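Local coordinates for electron transfer flavoprotein, beta subunit (Thermotoga maritima, PDB 7KOE) that binds FAD and, as part of the membrane-associated electron-bifurcating Fix/EtfABCX flavoprotein complex, probably takes part in electron transfer, at residues 66-72 against 89-95; 114-119 against 221-226; 29-35 against 247-251. The contacts are given in a common frame with arbitrary orientation. Residue numbers count along the deposited sequence, not the author numbering.

Contact 1: residues 66-72 against 89-95; sequences TVYVITM and LDEAVHL. With FAD (flavin-adenine dinucleotide), chain I.
A beta-alpha-beta unit at the FAD site brings strand 66-72 alongside strand 91-95, with helix 78-85 as the connection. The strands are parallel, their axes 4.6 Å apart at closest and crossing at -19°, in the register Tyr68-Glu91, Val69-Ala92, Ile70-Val93 and Thr71-His94. Backbone hydrogen bonds alternate: Val69 N to Glu91 O (3.0 Å), Val93 N to Val69 O (2.7 Å), Thr71 N to Val93 O (3.1 Å) and Leu95 N to Thr71 O (2.8 Å); before them Asp90 N donates to Val67 O at 3.1 Å. In the HUP-type sheet, Val69, Thr71, Ala92 and His94 face helix 78-85, whereas Tyr68, Ile70, Val93 and Leu95 line the other face, with Ile70 CG1 3.8 Å from Val93 CG1. Tyr68 (chi1 m) takes Glu91 CB over its ring face, 3.5 Å from the centroid, while Glu91 OE1 is hydrogen-bonded to Tyr216. Met72 reads the adenine edge through its backbone: Met72 N donates to FAD N1A (3.0 Å) and FAD N6A to Met72 O (2.6 Å).

Contact 2: residues 114-119 against 221-226; sequences WGIKKI and WTHKDL
Helix 105-119, which packs on the sheet of the HUP-type domain, meets the short helix 223-226 and Trp221, two residues before it, through its last turns, 114-119. The closest CA pair is Trp114-Leu226, 6.2 Å apart. Aromatic contacts centre on Trp221 (chi1 m, chi2 -23°), whose indole is covered on one face by the extended Lys118 side chain, all four chi angles t. Lys118 CD sits 3.9 Å from the centroid of the Trp221 six-membered ring, a CH-pi contact, and Lys118 NZ forms a cation-pi interaction 4.3 Å from the centroid of the five-membered ring. Apolar packing adds Ile119 CG1 against Trp221 CZ3 at 3.8 Å, at the ring edge, and Leu226 CD2, 4.0 Å from Gly115 CA; Trp221 and Leu226 also rest on Leu95. Among polar interactions, Thr222 is the N-cap of helix 223-226, and Asp225 OD2 accepts from Thr222 N (2.6 Å) and Thr222 OG1 (2.4 Å). The amine of Lys118 closes the interface with a very short hydrogen bond, Lys118 NZ to Asp225 O at 2.4 Å.

Contact 3: residues 29-35 against 247-251; sequences IDRKTNN and IPPAR
This is a surface contact, away from the FAD site, between the turn of the small antiparallel hairpin 28-30/35-37 and the irregular segment 247-251 that follows strand 241-246. Residues 31-33 take helical backbone angles without regular helix bonds, and Asn34 is left-handed (phi/psi 55/51); Asp30 N then hydrogen-bonds to Asn35 O at 3.1 Å. Segment 247-251 is extended through Ile247, Pro248 and Pro249, before Ala250 and Arg251 turn away from that conformation. Its apolar foot is Ile247 (chi1 p, chi2 t), which points into the hairpin: Ile247 CD1 lies 3.7 Å from Ile29 CG2 and 3.7 Å from Asn34 ND2, and Ile247 CG2 lies 3.7 Å from Asn35 CA. Beside it, Ile29 CD1 packs 3.7 Å from Pro248 CD. Next to this patch Arg31 (chi1 m, chi2 m) reaches across, and Arg31 NH1 donates a hydrogen bond to Pro248 O at 2.8 Å. Arg31 NH2 lies 2.7 Å from Pro249 O. Both sides also touch the electron transfer flavoprotein alpha subunit: Ile29 and Pro248 pack on its Asn146, and Arg251 hydrogen-bonds to its Ser290. The hairpin closes with a G1 beta bulge, in which Asn34 and Asn35 both face Asp30.

How the contacts relate
Contacts 1 and 2 adjoin in the same domain, centres 12 Å apart, whereas contact 3 lies about 37 Å from contact 1 and about 40 Å from contact 2, centre to centre. Contact 1 is buried sheet, held by regular backbone hydrogen bonds and mostly apolar side chains. Contact 2 is partly buried and relies on side chains instead, a lysine against an indole; it builds on contact 1, since Trp221 N lies 2.7 Å from His94 O, probably hydrogen-bonded, and Ile119 CG2 is 3.6 Å from Tyr68 CD2. Contact 3, at the surface, shares no element with them: an arginine meets carbonyls of an irregular segment beside another subunit, and only contact 1 hydrogen-bonds FAD.

Contact 1: residues 66-72 against 89-95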
loop_
_atom_site.group_PDB
_atom_site.type_symbol
_atom_site.label_atom_id
_atom_site.label_comp_id
_atom_site.label_asym_id
_atom_site.label_seq_id
_atom_site.Cartn_x
_atom_site.Cartn_y
_atom_site.Cartn_z
ATOM N N THR A 66 -6.266 -54.727 -22.236
ATOM C CA THR A 66 -5.320 -54.069 -21.346
ATOM C C THR A 66 -5.369 -52.565 -21.556
ATOM O O THR A 66 -4.775 -52.049 -22.505
ATOM C CB THR A 66 -3.901 -54.582 -21.578
ATOM O OG1 THR A 66 -3.313 -53.870 -22.670
ATOM C CG2 THR A 66 -3.922 -56.060 -21.908
ATOM N N VAL A 67 -6.066 -51.853 -20.679
ATOM C CA VAL A 67 -6.292 -50.428 -20.877
ATOM C C VAL A 67 -5.192 -49.634 -20.190
ATOM O O VAL A 67 -4.928 -49.821 -18.999
ATOM C CB VAL A 67 -7.669 -50.008 -20.356
ATOM C CG1 VAL A 67 -7.946 -48.606 -20.790
ATOM C CG2 VAL A 67 -8.734 -50.933 -20.878
ATOM N N TYR A 68 -4.554 -48.744 -20.939
ATOM C CA TYR A 68 -3.650 -47.743 -20.401
ATOM C C TYR A 68 -4.359 -46.401 -20.432
ATOM O O TYR A 68 -5.310 -46.215 -21.192
ATOM C CB TYR A 68 -2.359 -47.656 -21.209
ATOM C CG TYR A 68 -1.286 -48.628 -20.796
ATOM C CD1 TYR A 68 -1.563 -49.978 -20.643
ATOM C CD2 TYR A 68 0.012 -48.195 -20.571
ATOM C CE1 TYR A 68 -0.582 -50.868 -20.269
ATOM C CE2 TYR A 68 1.002 -49.077 -20.202
ATOM C CZ TYR A 68 0.699 -50.413 -20.051
ATOM O OH TYR A 68 1.681 -51.299 -19.678
ATOM N N VAL A 69 -3.906 -45.468 -19.607
ATOM C CA VAL A 69 -4.415 -44.103 -19.612
ATOM C C VAL A 69 -3.220 -43.159 -19.590
ATOM O O VAL A 69 -2.263 -43.378 -18.844
ATOM C CB VAL A 69 -5.409 -43.861 -18.452
ATOM C CG1 VAL A 69 -4.853 -44.280 -17.127
ATOM C CG2 VAL A 69 -5.825 -42.417 -18.372
ATOM N N ILE A 70 -3.240 -42.155 -20.461
ATOM C CA ILE A 70 -2.087 -41.295 -20.678
ATOM C C ILE A 70 -2.519 -39.841 -20.546
ATOM O O ILE A 70 -3.630 -39.471 -20.940
ATOM C CB ILE A 70 -1.426 -41.596 -22.045
ATOM C CG1 ILE A 70 -0.149 -40.785 -22.256
ATOM C CG2 ILE A 70 -2.390 -41.401 -23.196
ATOM C CD1 ILE A 70 0.576 -41.141 -23.512
ATOM N N THR A 71 -1.666 -39.029 -19.929
ATOM C CA THR A 71 -1.921 -37.605 -19.776
ATOM C C THR A 71 -0.629 -36.843 -19.997
ATOM O O THR A 71 0.391 -37.152 -19.378
ATOM C CB THR A 71 -2.483 -37.277 -18.392
ATOM O OG1 THR A 71 -3.630 -38.089 -18.140
ATOM C CG2 THR A 71 -2.894 -35.819 -18.308
ATOM N N MET A 72 -0.676 -35.862 -20.883
ATOM C CA MET A 72 0.390 -34.885 -21.049
ATOM C C MET A 72 -0.065 -33.631 -20.318
ATOM O O MET A 72 -0.922 -32.893 -20.808
ATOM C CB MET A 72 0.660 -34.614 -22.524
ATOM C CG MET A 72 1.721 -33.570 -22.778
ATOM S SD MET A 72 1.347 -32.529 -24.194
ATOM C CE MET A 72 0.420 -31.214 -23.417
ATOM N N LEU A 89 -8.573 -49.681 -14.368
ATOM C CA LEU A 89 -7.662 -49.735 -15.494
ATOM C C LEU A 89 -6.330 -50.343 -15.073
ATOM O O LEU A 89 -6.011 -50.437 -13.886
ATOM C CB LEU A 89 -7.451 -48.335 -16.060
ATOM C CG LEU A 89 -8.366 -47.858 -17.186
ATOM C CD1 LEU A 89 -9.836 -47.822 -16.822
ATOM C CD2 LEU A 89 -7.913 -46.498 -17.618
ATOM N N ASP A 90 -5.545 -50.763 -16.064
ATOM C CA ASP A 90 -4.276 -51.411 -15.754
ATOM C C ASP A 90 -3.201 -50.406 -15.373
ATOM O O ASP A 90 -2.708 -50.410 -14.241
ATOM C CB ASP A 90 -3.804 -52.265 -16.932
ATOM C CG ASP A 90 -4.463 -53.623 -16.961
ATOM O OD1 ASP A 90 -4.795 -54.141 -15.876
ATOM O OD2 ASP A 90 -4.640 -54.181 -18.060
ATOM N N GLU A 91 -2.821 -49.536 -16.298
ATOM C CA GLU A 91 -1.671 -48.678 -16.083
ATOM C C GLU A 91 -2.012 -47.236 -16.412
ATOM O O GLU A 91 -2.900 -46.950 -17.213
ATOM C CB GLU A 91 -0.469 -49.121 -16.919
ATOM C CG GLU A 91 0.103 -50.469 -16.530
ATOM C CD GLU A 91 0.777 -50.447 -15.178
ATOM O OE1 GLU A 91 1.487 -49.463 -14.884
ATOM O OE2 GLU A 91 0.600 -51.414 -14.410
ATOM N N ALA A 92 -1.285 -46.330 -15.775
ATOM C CA ALA A 92 -1.348 -44.912 -16.073
ATOM C C ALA A 92 0.029 -44.437 -16.497
ATOM O O ALA A 92 1.048 -44.940 -16.019
ATOM C CB ALA A 92 -1.832 -44.098 -14.877
ATOM N N VAL A 93 0.055 -43.471 -17.404
ATOM C CA VAL A 93 1.293 -42.977 -17.990
ATOM C C VAL A 93 1.251 -41.460 -17.958
ATOM O O VAL A 93 0.290 -40.850 -18.434
ATOM C CB VAL A 93 1.482 -43.499 -19.428
ATOM C CG1 VAL A 93 2.450 -42.637 -20.194
ATOM C CG2 VAL A 93 1.965 -44.931 -19.410
ATOM N N HIS A 94 2.276 -40.852 -17.381
ATOM C CA HIS A 94 2.361 -39.407 -17.289
ATOM C C HIS A 94 3.448 -38.898 -18.219
ATOM O O HIS A 94 4.574 -39.398 -18.198
ATOM C CB HIS A 94 2.646 -38.971 -15.855
ATOM C CG HIS A 94 2.255 -37.559 -15.572
ATOM N ND1 HIS A 94 2.538 -36.936 -14.378
ATOM C CD2 HIS A 94 1.611 -36.645 -16.331
ATOM C CE1 HIS A 94 2.081 -35.699 -14.412
ATOM N NE2 HIS A 94 1.515 -35.496 -15.588
ATOM N N LEU A 95 3.107 -37.916 -19.040
ATOM C CA LEU A 95 4.076 -37.200 -19.858
ATOM C C LEU A 95 4.298 -35.866 -19.160
ATOM O O LEU A 95 3.695 -34.855 -19.514
ATOM C CB LEU A 95 3.581 -37.022 -21.283
ATOM C CG LEU A 95 2.962 -38.249 -21.946
ATOM C CD1 LEU A 95 2.387 -37.861 -23.283
ATOM C CD2 LEU A 95 3.988 -39.349 -22.105
HETATM P PA FAD I . -9.392 -31.230 -26.592
HETATM O O1A FAD I . -10.731 -30.716 -26.993
HETATM O O2A FAD I . -8.375 -31.481 -27.651
HETATM O O5B FAD I . -9.571 -32.556 -25.719
HETATM C C5B FAD I . -10.087 -33.731 -26.383
HETATM C C4B FAD I . -9.588 -34.964 -25.675
HETATM O O4B FAD I . -8.186 -35.160 -25.984
HETATM C C3B FAD I . -9.626 -34.937 -24.146
HETATM O O3B FAD I . -10.906 -35.293 -23.642
HETATM C C2B FAD I . -8.584 -36.008 -23.822
HETATM O O2B FAD I . -9.087 -37.316 -23.972
HETATM C C1B FAD I . -7.517 -35.700 -24.866
HETATM N N9A FAD I . -6.549 -34.725 -24.399
HETATM C C8A FAD I . -6.650 -33.364 -24.431
HETATM N N7A FAD I . -5.603 -32.766 -23.915
HETATM C C5A FAD I . -4.770 -33.803 -23.517
HETATM C C6A FAD I . -3.508 -33.828 -22.897
HETATM N N6A FAD I . -2.831 -32.738 -22.550
HETATM N N1A FAD I . -2.968 -35.042 -22.638
HETATM C C2A FAD I . -3.655 -36.136 -22.985
HETATM N N3A FAD I . -4.842 -36.233 -23.573
HETATM C C4A FAD I . -5.350 -35.014 -23.812
HETATM N N1 FAD I . -4.912 -25.102 -28.532
HETATM C C2 FAD I . -5.214 -25.155 -29.846
HETATM O O2 FAD I . -4.724 -26.019 -30.570
HETATM N N3 FAD I . -6.063 -24.274 -30.425
HETATM C C4 FAD I . -6.666 -23.271 -29.709
HETATM O O4 FAD I . -7.426 -22.499 -30.269
HETATM C C4X FAD I . -6.378 -23.177 -28.340
HETATM N N5 FAD I . -6.944 -22.226 -27.646
HETATM C C5X FAD I . -6.642 -22.156 -26.312
HETATM C C6 FAD I . -7.237 -21.138 -25.548
HETATM C C7 FAD I . -6.979 -21.005 -24.207
HETATM C C7M FAD I . -7.633 -19.900 -23.418
HETATM C C8 FAD I . -6.098 -21.913 -23.576
HETATM C C8M FAD I . -5.802 -21.789 -22.105
HETATM C C9 FAD I . -5.511 -22.919 -24.313
HETATM C C9A FAD I . -5.765 -23.062 -25.686
HETATM N N10 FAD I . -5.187 -24.063 -26.459
HETATM C C10 FAD I . -5.468 -24.156 -27.807
HETATM C "C1'" FAD I . -4.265 -25.028 -25.836
HETATM C "C2'" FAD I . -4.757 -26.456 -25.968
HETATM O "O2'" FAD I . -5.804 -26.693 -25.040
HETATM C "C3'" FAD I . -3.632 -27.458 -25.702
HETATM O "O3'" FAD I . -2.802 -27.531 -26.853
HETATM C "C4'" FAD I . -4.135 -28.857 -25.338
HETATM O "O4'" FAD I . -3.121 -29.829 -25.600
HETATM C "C5'" FAD I . -5.387 -29.235 -26.093
HETATM O "O5'" FAD I . -6.516 -29.252 -25.182
HETATM P P FAD I . -7.963 -28.850 -25.731
HETATM O O1P FAD I . -8.538 -27.780 -24.867
HETATM O O2P FAD I . -7.830 -28.585 -27.191
HETATM O O3P FAD I . -8.768 -30.214 -25.526
#

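Contact 2: residues 114-119 against 221-226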
loop_
_atom_site.group_PDB
_atom_site.type_symbol
_atom_site.label_atom_id
_atom_site.label_comp_id
_atom_site.label_asym_id
_atom_site.label_seq_id
_atom_site.Cartn_x
_atom_site.Cartn_y
_atom_site.Cartn_z
ATOM N N TRP A 114 3.900 -39.742 -29.680
ATOM C CA TRP A 114 5.106 -40.383 -29.184
ATOM C C TRP A 114 4.942 -40.917 -27.773
ATOM O O TRP A 114 5.757 -41.735 -27.335
ATOM C CB TRP A 114 6.286 -39.416 -29.250
ATOM C CG TRP A 114 6.840 -39.311 -30.626
ATOM C CD1 TRP A 114 6.778 -38.232 -31.450
ATOM C CD2 TRP A 114 7.517 -40.340 -31.359
ATOM N NE1 TRP A 114 7.384 -38.516 -32.646
ATOM C CE2 TRP A 114 7.846 -39.805 -32.615
ATOM C CE3 TRP A 114 7.884 -41.658 -31.071
ATOM C CZ2 TRP A 114 8.524 -40.538 -33.583
ATOM C CZ3 TRP A 114 8.552 -42.384 -32.031
ATOM C CH2 TRP A 114 8.867 -41.824 -33.272
ATOM N N GLY A 115 3.906 -40.481 -27.056
ATOM C CA GLY A 115 3.597 -41.102 -25.781
ATOM C C GLY A 115 2.949 -42.461 -25.954
ATOM O O GLY A 115 3.294 -43.414 -25.255
ATOM N N ILE A 116 2.009 -42.570 -26.894
ATOM C CA ILE A 116 1.359 -43.848 -27.158
ATOM C C ILE A 116 2.301 -44.775 -27.922
ATOM O O ILE A 116 2.226 -46.003 -27.779
ATOM C CB ILE A 116 0.025 -43.598 -27.891
ATOM C CG1 ILE A 116 -0.913 -42.783 -27.012
ATOM C CG2 ILE A 116 -0.710 -44.873 -28.215
ATOM C CD1 ILE A 116 -2.070 -42.195 -27.758
ATOM N N LYS A 117 3.239 -44.214 -28.690
ATOM C CA LYS A 117 4.213 -45.044 -29.396
ATOM C C LYS A 117 5.170 -45.740 -28.438
ATOM O O LYS A 117 5.670 -46.825 -28.751
ATOM C CB LYS A 117 5.000 -44.209 -30.401
ATOM C CG LYS A 117 4.404 -44.200 -31.796
ATOM C CD LYS A 117 4.394 -45.589 -32.398
ATOM C CE LYS A 117 3.690 -45.600 -33.742
ATOM N NZ LYS A 117 3.706 -46.955 -34.356
ATOM N N LYS A 118 5.435 -45.145 -27.272
ATOM C CA LYS A 118 6.219 -45.842 -26.261
ATOM C C LYS A 118 5.379 -46.866 -25.507
ATOM O O LYS A 118 5.912 -47.884 -25.052
ATOM C CB LYS A 118 6.849 -44.842 -25.292
ATOM C CG LYS A 118 7.962 -45.438 -24.452
ATOM C CD LYS A 118 8.876 -44.394 -23.859
ATOM C CE LYS A 118 9.987 -45.069 -23.073
ATOM N NZ LYS A 118 10.965 -44.101 -22.519
ATOM N N ILE A 119 4.074 -46.616 -25.372
ATOM C CA ILE A 119 3.157 -47.624 -24.849
ATOM C C ILE A 119 3.089 -48.811 -25.799
ATOM O O ILE A 119 3.012 -49.965 -25.360
ATOM C CB ILE A 119 1.773 -46.991 -24.604
ATOM C CG1 ILE A 119 1.871 -45.875 -23.567
ATOM C CG2 ILE A 119 0.767 -48.012 -24.130
ATOM C CD1 ILE A 119 0.565 -45.154 -23.324
ATOM N N TRP A 221 7.135 -40.060 -17.912
ATOM C CA TRP A 221 8.049 -40.027 -19.046
ATOM C C TRP A 221 8.317 -38.577 -19.414
ATOM O O TRP A 221 7.380 -37.818 -19.681
ATOM C CB TRP A 221 7.474 -40.784 -20.240
ATOM C CG TRP A 221 7.510 -42.258 -20.084
ATOM C CD1 TRP A 221 8.332 -42.975 -19.276
ATOM C CD2 TRP A 221 6.682 -43.207 -20.757
ATOM N NE1 TRP A 221 8.069 -44.315 -19.401
ATOM C CE2 TRP A 221 7.057 -44.482 -20.306
ATOM C CE3 TRP A 221 5.659 -43.100 -21.699
ATOM C CZ2 TRP A 221 6.444 -45.643 -20.763
ATOM C CZ3 TRP A 221 5.053 -44.250 -22.149
ATOM C CH2 TRP A 221 5.445 -45.504 -21.683
ATOM N N THR A 222 9.588 -38.192 -19.420
ATOM C CA THR A 222 9.988 -36.857 -19.825
ATOM C C THR A 222 10.190 -36.818 -21.337
ATOM O O THR A 222 9.882 -37.771 -22.055
ATOM C CB THR A 222 11.252 -36.431 -19.082
ATOM O OG1 THR A 222 12.227 -37.476 -19.167
ATOM C CG2 THR A 222 10.945 -36.152 -17.623
ATOM N N HIS A 223 10.716 -35.700 -21.837
ATOM C CA HIS A 223 10.963 -35.587 -23.267
ATOM C C HIS A 223 12.188 -36.375 -23.712
ATOM O O HIS A 223 12.312 -36.680 -24.902
ATOM C CB HIS A 223 11.106 -34.116 -23.666
ATOM C CG HIS A 223 12.458 -33.539 -23.390
ATOM N ND1 HIS A 223 12.841 -33.106 -22.140
ATOM C CD2 HIS A 223 13.512 -33.312 -24.207
ATOM C CE1 HIS A 223 14.076 -32.642 -22.197
ATOM N NE2 HIS A 223 14.507 -32.755 -23.440
ATOM N N LYS A 224 13.089 -36.711 -22.790
ATOM C CA LYS A 224 14.182 -37.618 -23.111
ATOM C C LYS A 224 13.702 -39.063 -23.176
ATOM O O LYS A 224 14.245 -39.862 -23.947
ATOM C CB LYS A 224 15.303 -37.456 -22.078
ATOM C CG LYS A 224 16.536 -38.319 -22.308
ATOM C CD LYS A 224 17.254 -37.926 -23.589
ATOM C CE LYS A 224 18.541 -38.712 -23.761
ATOM N NZ LYS A 224 18.269 -40.158 -23.984
ATOM N N ASP A 225 12.665 -39.399 -22.404
ATOM C CA ASP A 225 12.150 -40.764 -22.377
ATOM C C ASP A 225 11.481 -41.149 -23.689
ATOM O O ASP A 225 11.534 -42.316 -24.089
ATOM C CB ASP A 225 11.161 -40.924 -21.225
ATOM C CG ASP A 225 11.819 -40.802 -19.872
ATOM O OD1 ASP A 225 12.588 -41.712 -19.502
ATOM O OD2 ASP A 225 11.571 -39.795 -19.180
ATOM N N LEU A 226 10.857 -40.194 -24.370
ATOM C CA LEU A 226 10.121 -40.497 -25.587
ATOM C C LEU A 226 10.991 -40.459 -26.833
ATOM O O LEU A 226 10.727 -41.201 -27.785
ATOM C CB LEU A 226 8.951 -39.524 -25.736
ATOM C CG LEU A 226 8.046 -39.483 -24.507
ATOM C CD1 LEU A 226 7.040 -38.361 -24.603
ATOM C CD2 LEU A 226 7.344 -40.813 -24.340
#

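Contact 3: residues 29-35 against 247-251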
loop_
_atom_site.group_PDB
_atom_site.type_symbol
_atom_site.label_atom_id
_atom_site.label_comp_id
_atom_site.label_asym_id
_atom_site.label_seq_id
_atom_site.Cartn_x
_atom_site.Cartn_y
_atom_site.Cartn_z
ATOM N N ILE A 29 -17.348 -16.379 -13.532
ATOM C CA ILE A 29 -16.941 -15.044 -13.942
ATOM C C ILE A 29 -17.237 -14.089 -12.797
ATOM O O ILE A 29 -18.380 -13.994 -12.334
ATOM C CB ILE A 29 -17.659 -14.610 -15.229
ATOM C CG1 ILE A 29 -17.059 -15.317 -16.441
ATOM C CG2 ILE A 29 -17.580 -13.108 -15.419
ATOM C CD1 ILE A 29 -17.774 -15.011 -17.732
ATOM N N ASP A 30 -16.207 -13.398 -12.327
ATOM C CA ASP A 30 -16.359 -12.306 -11.379
ATOM C C ASP A 30 -16.306 -11.001 -12.161
ATOM O O ASP A 30 -15.274 -10.674 -12.755
ATOM C CB ASP A 30 -15.266 -12.351 -10.314
ATOM C CG ASP A 30 -15.546 -11.423 -9.152
ATOM O OD1 ASP A 30 -16.714 -11.012 -8.984
ATOM O OD2 ASP A 30 -14.597 -11.106 -8.405
ATOM N N ARG A 31 -17.420 -10.265 -12.168
ATOM C CA ARG A 31 -17.522 -9.069 -12.994
ATOM C C ARG A 31 -16.691 -7.910 -12.463
ATOM O O ARG A 31 -16.288 -7.047 -13.249
ATOM C CB ARG A 31 -18.983 -8.634 -13.109
ATOM C CG ARG A 31 -19.820 -9.490 -14.040
ATOM C CD ARG A 31 -19.313 -9.415 -15.468
ATOM N NE ARG A 31 -19.903 -10.458 -16.299
ATOM C CZ ARG A 31 -19.514 -10.730 -17.539
ATOM N NH1 ARG A 31 -18.535 -10.033 -18.093
ATOM N NH2 ARG A 31 -20.103 -11.699 -18.223
ATOM N N LYS A 32 -16.416 -7.871 -11.159
ATOM C CA LYS A 32 -15.795 -6.685 -10.583
ATOM C C LYS A 32 -14.284 -6.699 -10.760
ATOM O O LYS A 32 -13.660 -5.639 -10.883
ATOM C CB LYS A 32 -16.189 -6.557 -9.112
ATOM C CG LYS A 32 -17.706 -6.427 -8.864
ATOM C CD LYS A 32 -18.272 -5.057 -9.282
ATOM C CE LYS A 32 -19.017 -5.078 -10.628
ATOM N NZ LYS A 32 -19.581 -3.746 -10.978
ATOM N N THR A 33 -13.676 -7.877 -10.782
ATOM C CA THR A 33 -12.286 -7.966 -11.193
ATOM C C THR A 33 -12.134 -8.255 -12.679
ATOM O O THR A 33 -11.012 -8.157 -13.190
ATOM C CB THR A 33 -11.546 -9.035 -10.388
ATOM O OG1 THR A 33 -10.159 -9.013 -10.740
ATOM C CG2 THR A 33 -12.109 -10.409 -10.676
ATOM N N ASN A 34 -13.241 -8.579 -13.364
ATOM C CA ASN A 34 -13.278 -8.912 -14.794
ATOM C C ASN A 34 -12.313 -10.044 -15.138
ATOM O O ASN A 34 -11.498 -9.942 -16.056
ATOM C CB ASN A 34 -13.017 -7.680 -15.668
ATOM C CG ASN A 34 -14.237 -6.792 -15.803
ATOM O OD1 ASN A 34 -14.369 -5.791 -15.101
ATOM N ND2 ASN A 34 -15.137 -7.159 -16.706
ATOM N N ASN A 35 -12.408 -11.135 -14.382
ATOM C CA ASN A 35 -11.535 -12.279 -14.591
ATOM C C ASN A 35 -12.258 -13.544 -14.160
ATOM O O ASN A 35 -13.312 -13.498 -13.523
ATOM C CB ASN A 35 -10.216 -12.121 -13.831
ATOM C CG ASN A 35 -9.041 -12.704 -14.584
ATOM O OD1 ASN A 35 -9.207 -13.589 -15.420
ATOM N ND2 ASN A 35 -7.845 -12.208 -14.291
ATOM N N ILE A 247 -12.486 -12.096 -20.685
ATOM C CA ILE A 247 -13.819 -12.598 -20.367
ATOM C C ILE A 247 -14.822 -11.901 -21.281
ATOM O O ILE A 247 -14.516 -10.824 -21.814
ATOM C CB ILE A 247 -14.142 -12.393 -18.875
ATOM C CG1 ILE A 247 -14.590 -10.961 -18.590
ATOM C CG2 ILE A 247 -12.937 -12.737 -18.036
ATOM C CD1 ILE A 247 -15.305 -10.809 -17.291
ATOM N N PRO A 248 -16.015 -12.494 -21.514
ATOM C CA PRO A 248 -17.037 -11.892 -22.377
ATOM C C PRO A 248 -17.724 -10.703 -21.690
ATOM O O PRO A 248 -17.321 -10.345 -20.597
ATOM C CB PRO A 248 -18.064 -13.016 -22.590
ATOM C CG PRO A 248 -17.386 -14.269 -22.071
ATOM C CD PRO A 248 -16.441 -13.789 -20.991
ATOM N N PRO A 249 -18.755 -10.085 -22.311
ATOM C CA PRO A 249 -19.463 -8.951 -21.713
ATOM C C PRO A 249 -20.611 -9.413 -20.803
ATOM O O PRO A 249 -20.748 -10.605 -20.592
ATOM C CB PRO A 249 -20.036 -8.248 -22.951
ATOM C CG PRO A 249 -20.354 -9.387 -23.895
ATOM C CD PRO A 249 -19.286 -10.431 -23.633
ATOM N N ALA A 250 -21.402 -8.461 -20.297
ATOM C CA ALA A 250 -22.543 -8.777 -19.407
ATOM C C ALA A 250 -23.826 -8.910 -20.237
ATOM O O ALA A 250 -24.803 -8.198 -19.933
ATOM C CB ALA A 250 -22.679 -7.713 -18.346
ATOM N N ARG A 251 -23.808 -9.789 -21.245
ATOM C CA ARG A 251 -24.985 -10.016 -22.128
ATOM C C ARG A 251 -25.502 -8.668 -22.644
ATOM O O ARG A 251 -24.685 -7.884 -23.168
ATOM C CB ARG A 251 -26.081 -10.777 -21.375
ATOM C CG ARG A 251 -26.345 -12.177 -21.910
ATOM C CD ARG A 251 -27.815 -12.417 -22.199
ATOM N NE ARG A 251 -28.046 -12.868 -23.564
ATOM C CZ ARG A 251 -27.370 -13.844 -24.158
ATOM N NH1 ARG A 251 -26.413 -14.480 -23.503
ATOM N NH2 ARG A 251 -27.653 -14.183 -25.402
#